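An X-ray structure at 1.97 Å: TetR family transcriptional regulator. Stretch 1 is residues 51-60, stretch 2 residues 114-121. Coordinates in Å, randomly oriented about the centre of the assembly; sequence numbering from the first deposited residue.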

# COMPACT_ATOMS: atom_id res chain seq x y z
N LEU A 51 10.51 0.75 -8.01
CA LEU A 51 9.22 1.45 -7.88
C LEU A 51 8.34 0.79 -6.81
O LEU A 51 7.75 1.49 -5.99
CB LEU A 51 8.49 1.61 -9.23
CG LEU A 51 7.15 2.38 -9.20
CD1 LEU A 51 7.33 3.83 -8.69
CD2 LEU A 51 6.50 2.37 -10.55
N GLY A 52 8.35 -0.54 -6.77
CA GLY A 52 7.64 -1.31 -5.75
C GLY A 52 8.10 -0.96 -4.35
O GLY A 52 7.27 -0.81 -3.45
N THR A 53 9.41 -0.79 -4.14
CA THR A 53 10.00 -0.43 -2.84
C THR A 53 9.55 0.96 -2.44
O THR A 53 9.19 1.16 -1.29
CB THR A 53 11.53 -0.52 -2.93
OG1 THR A 53 11.86 -1.85 -3.30
CG2 THR A 53 12.24 -0.10 -1.63
N VAL A 54 9.59 1.91 -3.40
CA VAL A 54 9.22 3.31 -3.24
C VAL A 54 7.74 3.37 -2.80
O VAL A 54 7.41 4.04 -1.82
CB VAL A 54 9.50 4.08 -4.57
CG1 VAL A 54 8.71 5.39 -4.66
CG2 VAL A 54 11.00 4.33 -4.76
N LEU A 55 6.87 2.65 -3.52
CA LEU A 55 5.43 2.60 -3.25
C LEU A 55 5.11 1.87 -1.96
O LEU A 55 4.17 2.26 -1.28
CB LEU A 55 4.69 1.98 -4.44
CG LEU A 55 4.78 2.75 -5.75
CD1 LEU A 55 4.08 2.00 -6.89
CD2 LEU A 55 4.25 4.17 -5.59
N ALA A 56 5.90 0.84 -1.60
CA ALA A 56 5.72 0.10 -0.35
C ALA A 56 6.04 1.01 0.84
O ALA A 56 5.33 0.99 1.83
CB ALA A 56 6.63 -1.11 -0.32
N GLU A 57 7.12 1.82 0.75
CA GLU A 57 7.48 2.75 1.84
C GLU A 57 6.39 3.83 2.00
O GLU A 57 6.05 4.17 3.13
CB GLU A 57 8.87 3.38 1.60
CG GLU A 57 10.01 2.39 1.79
CD GLU A 57 11.41 2.97 1.84
OE1 GLU A 57 11.55 4.21 1.78
OE2 GLU A 57 12.38 2.17 1.92
N ALA A 58 5.85 4.36 0.89
CA ALA A 58 4.76 5.35 0.88
C ALA A 58 3.49 4.71 1.48
O ALA A 58 2.75 5.38 2.18
CB ALA A 58 4.48 5.80 -0.55
N THR A 59 3.23 3.40 1.18
CA THR A 59 2.10 2.65 1.73
C THR A 59 2.22 2.59 3.29
O THR A 59 1.24 2.84 3.99
CB THR A 59 2.05 1.24 1.13
OG1 THR A 59 1.74 1.34 -0.26
CG2 THR A 59 1.02 0.33 1.82
N GLU A 60 3.40 2.27 3.80
CA GLU A 60 3.66 2.19 5.25
C GLU A 60 3.37 3.50 5.91
O GLU A 60 2.63 3.52 6.88
CB GLU A 60 5.11 1.71 5.52
CG GLU A 60 5.52 1.74 6.99
CD GLU A 60 6.68 0.82 7.32
OE1 GLU A 60 7.56 0.62 6.45
OE2 GLU A 60 6.70 0.29 8.46
N GLY A 114 3.88 -9.07 -3.94
CA GLY A 114 5.09 -8.27 -4.10
C GLY A 114 5.22 -7.31 -2.94
O GLY A 114 4.57 -7.50 -1.92
N SER A 115 6.03 -6.25 -3.12
CA SER A 115 6.32 -5.25 -2.11
C SER A 115 5.11 -4.56 -1.45
O SER A 115 5.00 -4.55 -0.22
CB SER A 115 7.34 -4.25 -2.64
OG SER A 115 8.58 -4.90 -2.84
N ILE A 116 4.20 -4.01 -2.26
CA ILE A 116 3.00 -3.32 -1.76
C ILE A 116 2.10 -4.24 -0.93
O ILE A 116 1.79 -3.89 0.21
CB ILE A 116 2.23 -2.60 -2.92
CG1 ILE A 116 3.12 -1.50 -3.57
CG2 ILE A 116 0.88 -2.01 -2.40
CD1 ILE A 116 2.66 -1.00 -4.92
N GLU A 117 1.69 -5.42 -1.48
CA GLU A 117 0.85 -6.36 -0.74
C GLU A 117 1.52 -6.88 0.53
O GLU A 117 0.83 -7.06 1.52
CB GLU A 117 0.33 -7.53 -1.60
CG GLU A 117 -0.78 -7.16 -2.58
CD GLU A 117 -1.48 -8.32 -3.27
OE1 GLU A 117 -0.92 -9.44 -3.34
OE2 GLU A 117 -2.63 -8.13 -3.71
N SER A 118 2.86 -7.12 0.53
CA SER A 118 3.57 -7.64 1.72
C SER A 118 3.57 -6.67 2.88
O SER A 118 3.31 -7.08 3.99
CB SER A 118 5.01 -8.03 1.40
OG SER A 118 5.03 -9.07 0.44
N ILE A 119 3.89 -5.38 2.63
CA ILE A 119 3.89 -4.39 3.70
C ILE A 119 2.45 -4.12 4.18
O ILE A 119 2.22 -4.04 5.39
CB ILE A 119 4.69 -3.10 3.35
CG1 ILE A 119 4.95 -2.21 4.60
CG2 ILE A 119 4.02 -2.30 2.22
CD1 ILE A 119 5.85 -2.79 5.68
N SER A 120 1.48 -4.05 3.25
CA SER A 120 0.07 -3.85 3.60
C SER A 120 -0.39 -5.00 4.53
O SER A 120 -0.92 -4.72 5.60
CB SER A 120 -0.80 -3.79 2.34
OG SER A 120 -0.41 -2.71 1.51
N ALA A 121 -0.08 -6.27 4.15
CA ALA A 121 -0.43 -7.49 4.92
C ALA A 121 0.28 -7.56 6.31
O ALA A 121 -0.36 -7.91 7.30
CB ALA A 121 -0.11 -8.74 4.11

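Two helical segments of one chain lie side by side here, running in nearly the same direction: their axes are inclined by 24° and approach to 8.4 Å. Residues 51-60 are helical throughout, whereas stretch 2 starts with Gly114 at the N-cap position and is helical from Ser115 onward. No hydrogen bond crosses between the stretches. Within each helix, amides donate to carbonyls four residues earlier, and the helices are joined by van der Waals packing that buries 376 Å² in total.

Leu51 begins stretch 1 out of reach of the partner helix. Gly52, one turn before Ala56, makes the first contact. Gly52 CA lies 5.5 Å from Ser115 CA, and Gly52 O, already accepting the backbone bond from Ala56 N, rests 3.5 Å from Ser115 CB. Glycine leaves the backbone itself as the packing surface, although a CB would point sideways and find room. Ser115 suits the other side of this contact because its side chain is small and its CB points toward stretch 1. Thr53 points away and adds little, and Val54 is out of reach.

Leu55 returns the helix to the interface. Its CB bond points sideways, yet Leu55 CB comes within 3.6 Å of Ile116 CD1, an apolar contact between two buried residues. Ile116 is the knob of this packing, seated in a hole formed by Gly52, Leu55, Ala56 and Thr59. Its own CA-to-CB bond is directed sideways, but the end of the side chain comes nearer, with chi1 in the m well and chi2 in t.

The CA-to-CB bond of Ala56 points toward stretch 2, and here the backbones come close, with 4.6 Å between the CA atoms of Ala56 and Ile116. A methyl group fits such a narrow gap: Ala56 CB lies 3.8 Å from Ser115 O and 3.8 Å from Ile119 CG2. The latter pair is apolar, and Ile119, whose CB also points toward the partner, fills space beside the small alanine.

Glu57 points away, its carboxylate oxygens hydrogen-bonded elsewhere in the structure, and Ala58 is out of reach. Thr59, one turn beyond Leu55, points toward stretch 2 and uses both aspects of its chemistry. Thr59 OG1 donates to Leu55 O at 2.8 Å, satisfying its hydroxyl proton within its own helix, while Thr59 CG2 meets Ile119 CG2 at 4.0 Å and Ser120 OG at 3.4 Å. Across the interface Ser120 does likewise, its OG donating to Ile116 O at 2.8 Å. Two polar residues are thus accommodated without a bond between them, since each hydroxyl donates to a carbonyl one turn earlier.

Glu60 closes the contact from a sideways position. Its extended side chain, with chi1 and chi2 both t, brings Glu60 OE1 to 3.9 Å from Ile119 CD1, while OE2 is hydrogen-bonded elsewhere in the structure. Toward stretch 2 the contact is therefore one of packing, with no charged partner.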